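Large exoprotein involved in heme utilization or adhesion (PDB 5E3E) is the C-terminal toxin of a contact-dependent inhibition system, probably an RNA-cleaving nuclease of the RNase A superfamily, held here by its immunity protein. Local coordinates at residues I52-G62 against I95-Y105. Numbering follows the deposited sequence.
Sequences IDSYLSGSQKG and IARDPSMPTGY
The carbonyl oxygen of Lys61 is gripped by Arg97, whose NH1 donates to Lys61 O over 2.8 Å in the carbonyl plane, on a lone pair, and by Tyr55, whose hydroxyl reaches the same oxygen from above that plane. Arg97 NH2 adds a weak bond to the same oxygen. In this RNase A-like fold the grip ties the loop leaving helix 49-58 to strand 86-97 of the antiparallel sheet, at Arg97. Arginine suits the place because its flat cation can also stack: the guanidinium lies on the Tyr55 ring, planes 25° apart, in an off-centre cation-pi contact with Arg97 CZ 4.3 Å from the centroid of the Tyr55 ring. After two extended torsions, a bend at chi3 (-57°) turns the end of the chain onto that ring. Ser59 shapes the loop as an ST turn, its OG accepting from Lys61 N. Beyond the guanidinium the packing is largely apolar. Leu56 CD2 packs on Arg97 CG at 3.8 Å, while its CD1 meets the edge of the Tyr105 ring; these methyls also rest on the Gly104 and Thr103 carbonyls, respectively. Beta-branched Ile52 can reach two partners at once, CG2 against Tyr105 CE2 and CG1 against Ile95 CD1, and Leu64 and Ile45 extend this core. Gly62 N makes a hydrogen bond to Glu40 OE2 of the CdiI immunity protein chain. Tyr55 OH, besides donating to Lys61 O, accepts a weak bond from Arg97 N at 3.3 Å.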
loop_
_atom_site.group_PDB
_atom_site.type_symbol
_atom_site.label_atom_id
_atom_site.label_comp_id
_atom_site.label_asym_id
_atom_site.label_seq_id
_atom_site.Cartn_x
_atom_site.Cartn_y
_atom_site.Cartn_z
ATOM N N ILE B 52 -6.324 -9.019 -13.377
ATOM C CA ILE B 52 -6.651 -7.716 -13.956
ATOM C C ILE B 52 -7.955 -7.813 -14.777
ATOM O O ILE B 52 -8.818 -6.918 -14.723
ATOM C CB ILE B 52 -5.520 -7.203 -14.868
ATOM C CG1 ILE B 52 -4.272 -6.870 -14.036
ATOM C CG2 ILE B 52 -5.960 -5.972 -15.648
ATOM C CD1 ILE B 52 -3.009 -6.741 -14.866
ATOM N N ASP B 53 -8.066 -8.891 -15.544
ATOM C CA ASP B 53 -9.233 -9.096 -16.424
ATOM C C ASP B 53 -10.508 -9.224 -15.611
ATOM O O ASP B 53 -11.505 -8.614 -15.957
ATOM C CB ASP B 53 -9.039 -10.321 -17.343
ATOM C CG ASP B 53 -8.067 -10.055 -18.502
ATOM O OD1 ASP B 53 -7.713 -8.874 -18.777
ATOM O OD2 ASP B 53 -7.661 -11.049 -19.159
ATOM N N SER B 54 -10.470 -9.989 -14.524
ATOM C CA SER B 54 -11.627 -10.092 -13.612
ATOM C C SER B 54 -11.946 -8.765 -12.959
ATOM O O SER B 54 -13.111 -8.423 -12.799
ATOM C CB SER B 54 -11.370 -11.109 -12.498
ATOM O OG SER B 54 -11.055 -12.374 -13.051
ATOM N N TYR B 55 -10.895 -8.043 -12.551
ATOM C CA TYR B 55 -11.059 -6.746 -11.905
ATOM C C TYR B 55 -11.787 -5.772 -12.841
ATOM O O TYR B 55 -12.745 -5.130 -12.424
ATOM C CB TYR B 55 -9.706 -6.187 -11.426
ATOM C CG TYR B 55 -9.703 -4.698 -11.122
ATOM C CD1 TYR B 55 -10.194 -4.206 -9.901
ATOM C CD2 TYR B 55 -9.217 -3.785 -12.039
ATOM C CE1 TYR B 55 -10.181 -2.859 -9.624
ATOM C CE2 TYR B 55 -9.206 -2.430 -11.762
ATOM C CZ TYR B 55 -9.695 -1.981 -10.539
ATOM O OH TYR B 55 -9.715 -0.638 -10.243
ATOM N N LEU B 56 -11.393 -5.711 -14.104
ATOM C CA LEU B 56 -11.964 -4.734 -15.046
ATOM C C LEU B 56 -13.423 -5.051 -15.424
ATOM O O LEU B 56 -14.245 -4.154 -15.594
ATOM C CB LEU B 56 -11.126 -4.665 -16.326
ATOM C CG LEU B 56 -9.718 -4.106 -16.147
ATOM C CD1 LEU B 56 -8.926 -4.291 -17.434
ATOM C CD2 LEU B 56 -9.743 -2.650 -15.718
ATOM N N SER B 57 -13.735 -6.328 -15.518
ATOM C CA SER B 57 -15.058 -6.742 -16.001
ATOM C C SER B 57 -16.093 -6.813 -14.879
ATOM O O SER B 57 -17.285 -6.584 -15.099
ATOM C CB SER B 57 -14.940 -8.100 -16.704
ATOM O OG SER B 57 -14.710 -9.137 -15.761
ATOM N N GLY B 58 -15.652 -7.151 -13.675
ATOM C CA GLY B 58 -16.588 -7.427 -12.594
ATOM C C GLY B 58 -16.550 -6.570 -11.341
ATOM O O GLY B 58 -17.477 -6.647 -10.543
ATOM N N SER B 59 -15.505 -5.770 -11.145
ATOM C CA SER B 59 -15.283 -5.112 -9.850
ATOM C C SER B 59 -15.615 -3.621 -9.828
ATOM O O SER B 59 -15.306 -2.895 -10.780
ATOM C CB SER B 59 -13.818 -5.263 -9.423
ATOM O OG SER B 59 -13.684 -4.920 -8.060
ATOM N N GLN B 60 -16.161 -3.155 -8.718
ATOM C CA GLN B 60 -16.341 -1.723 -8.499
ATOM C C GLN B 60 -15.169 -1.087 -7.689
ATOM O O GLN B 60 -15.198 0.093 -7.387
ATOM C CB GLN B 60 -17.701 -1.476 -7.843
ATOM C CG GLN B 60 -18.838 -1.933 -8.760
ATOM C CD GLN B 60 -20.237 -1.667 -8.229
ATOM O OE1 GLN B 60 -21.132 -2.527 -8.326
ATOM N NE2 GLN B 60 -20.465 -0.456 -7.741
ATOM N N LYS B 61 -14.134 -1.867 -7.394
ATOM C CA LYS B 61 -12.991 -1.352 -6.644
ATOM C C LYS B 61 -12.283 -0.190 -7.354
ATOM O O LYS B 61 -12.136 -0.190 -8.585
ATOM C CB LYS B 61 -11.981 -2.470 -6.393
ATOM C CG LYS B 61 -12.395 -3.472 -5.327
ATOM C CD LYS B 61 -11.340 -4.555 -5.240
ATOM C CE LYS B 61 -9.999 -3.923 -4.874
ATOM N NZ LYS B 61 -8.850 -4.416 -5.677
ATOM N N GLY B 62 -11.833 0.795 -6.576
ATOM C CA GLY B 62 -11.124 1.937 -7.141
ATOM C C GLY B 62 -9.749 1.588 -7.679
ATOM O O GLY B 62 -9.277 2.213 -8.653
ATOM N N ILE B 95 -2.750 -0.316 -9.713
ATOM C CA ILE B 95 -3.428 0.190 -10.904
ATOM C C ILE B 95 -4.822 0.683 -10.573
ATOM O O ILE B 95 -5.373 0.377 -9.522
ATOM C CB ILE B 95 -3.467 -0.847 -12.038
ATOM C CG1 ILE B 95 -4.378 -2.040 -11.704
ATOM C CG2 ILE B 95 -2.070 -1.305 -12.357
ATOM C CD1 ILE B 95 -4.645 -2.947 -12.891
ATOM N N ALA B 96 -5.356 1.497 -11.459
ATOM C CA ALA B 96 -6.720 1.958 -11.300
ATOM C C ALA B 96 -7.463 1.838 -12.601
ATOM O O ALA B 96 -6.898 2.043 -13.671
ATOM C CB ALA B 96 -6.740 3.388 -10.832
ATOM N N ARG B 97 -8.752 1.521 -12.512
ATOM C CA ARG B 97 -9.572 1.367 -13.696
ATOM C C ARG B 97 -9.652 2.734 -14.382
ATOM O O ARG B 97 -9.950 3.734 -13.728
ATOM C CB ARG B 97 -10.962 0.865 -13.294
ATOM C CG ARG B 97 -11.789 0.297 -14.441
ATOM C CD ARG B 97 -13.162 -0.158 -13.971
ATOM N NE ARG B 97 -13.086 -1.144 -12.892
ATOM C CZ ARG B 97 -13.155 -0.845 -11.594
ATOM N NH1 ARG B 97 -13.069 -1.805 -10.695
ATOM N NH2 ARG B 97 -13.337 0.402 -11.202
ATOM N N ASP B 98 -9.368 2.762 -15.684
ATOM C CA ASP B 98 -9.332 3.994 -16.483
ATOM C C ASP B 98 -9.755 3.669 -17.919
ATOM O O ASP B 98 -8.903 3.440 -18.788
ATOM C CB ASP B 98 -7.929 4.610 -16.472
ATOM C CG ASP B 98 -7.887 5.985 -17.143
ATOM O OD1 ASP B 98 -8.940 6.430 -17.627
ATOM O OD2 ASP B 98 -6.805 6.618 -17.186
ATOM N N PRO B 99 -11.079 3.668 -18.179
ATOM C CA PRO B 99 -11.601 3.243 -19.486
ATOM C C PRO B 99 -10.939 3.913 -20.703
ATOM O O PRO B 99 -10.885 3.310 -21.778
ATOM C CB PRO B 99 -13.091 3.615 -19.408
ATOM C CG PRO B 99 -13.204 4.601 -18.296
ATOM C CD PRO B 99 -12.156 4.186 -17.309
ATOM N N SER B 100 -10.440 5.136 -20.528
ATOM C CA SER B 100 -9.768 5.876 -21.601
ATOM C C SER B 100 -8.409 5.306 -22.052
ATOM O O SER B 100 -7.908 5.693 -23.104
ATOM C CB SER B 100 -9.591 7.348 -21.192
ATOM O OG SER B 100 -8.718 7.476 -20.081
HETATM N N MSE B 101 -7.808 4.407 -21.274
HETATM C CA MSE B 101 -6.515 3.820 -21.650
HETATM C C MSE B 101 -6.746 2.601 -22.511
HETATM O O MSE B 101 -7.776 1.954 -22.392
HETATM C CB MSE B 101 -5.731 3.426 -20.393
HETATM C CG MSE B 101 -5.512 4.601 -19.441
HETATM SE SE MSE B 101 -3.922 5.657 -19.949
HETATM C CE MSE B 101 -4.513 7.356 -19.135
ATOM N N PRO B 102 -5.780 2.250 -23.379
ATOM C CA PRO B 102 -5.957 1.072 -24.245
ATOM C C PRO B 102 -6.133 -0.256 -23.488
ATOM O O PRO B 102 -6.856 -1.139 -23.947
ATOM C CB PRO B 102 -4.667 1.054 -25.084
ATOM C CG PRO B 102 -3.680 1.853 -24.298
ATOM C CD PRO B 102 -4.495 2.923 -23.633
ATOM N N THR B 103 -5.479 -0.385 -22.335
ATOM C CA THR B 103 -5.577 -1.594 -21.512
ATOM C C THR B 103 -6.781 -1.563 -20.563
ATOM O O THR B 103 -7.130 -2.579 -19.960
ATOM C CB THR B 103 -4.304 -1.753 -20.664
ATOM O OG1 THR B 103 -4.161 -0.613 -19.817
ATOM C CG2 THR B 103 -3.079 -1.861 -21.553
ATOM N N GLY B 104 -7.384 -0.388 -20.409
ATOM C CA GLY B 104 -8.505 -0.183 -19.491
ATOM C C GLY B 104 -8.102 0.279 -18.092
ATOM O O GLY B 104 -8.954 0.454 -17.237
ATOM N N TYR B 105 -6.803 0.471 -17.864
ATOM C CA TYR B 105 -6.292 0.887 -16.554
ATOM C C TYR B 105 -5.091 1.802 -16.680
ATOM O O TYR B 105 -4.427 1.844 -17.711
ATOM C CB TYR B 105 -5.912 -0.334 -15.699
ATOM C CG TYR B 105 -4.815 -1.203 -16.282
ATOM C CD1 TYR B 105 -3.464 -0.879 -16.109
ATOM C CD2 TYR B 105 -5.125 -2.348 -17.012
ATOM C CE1 TYR B 105 -2.459 -1.666 -16.658
ATOM C CE2 TYR B 105 -4.128 -3.146 -17.552
ATOM C CZ TYR B 105 -2.802 -2.801 -17.379
ATOM O OH TYR B 105 -1.832 -3.605 -17.940
#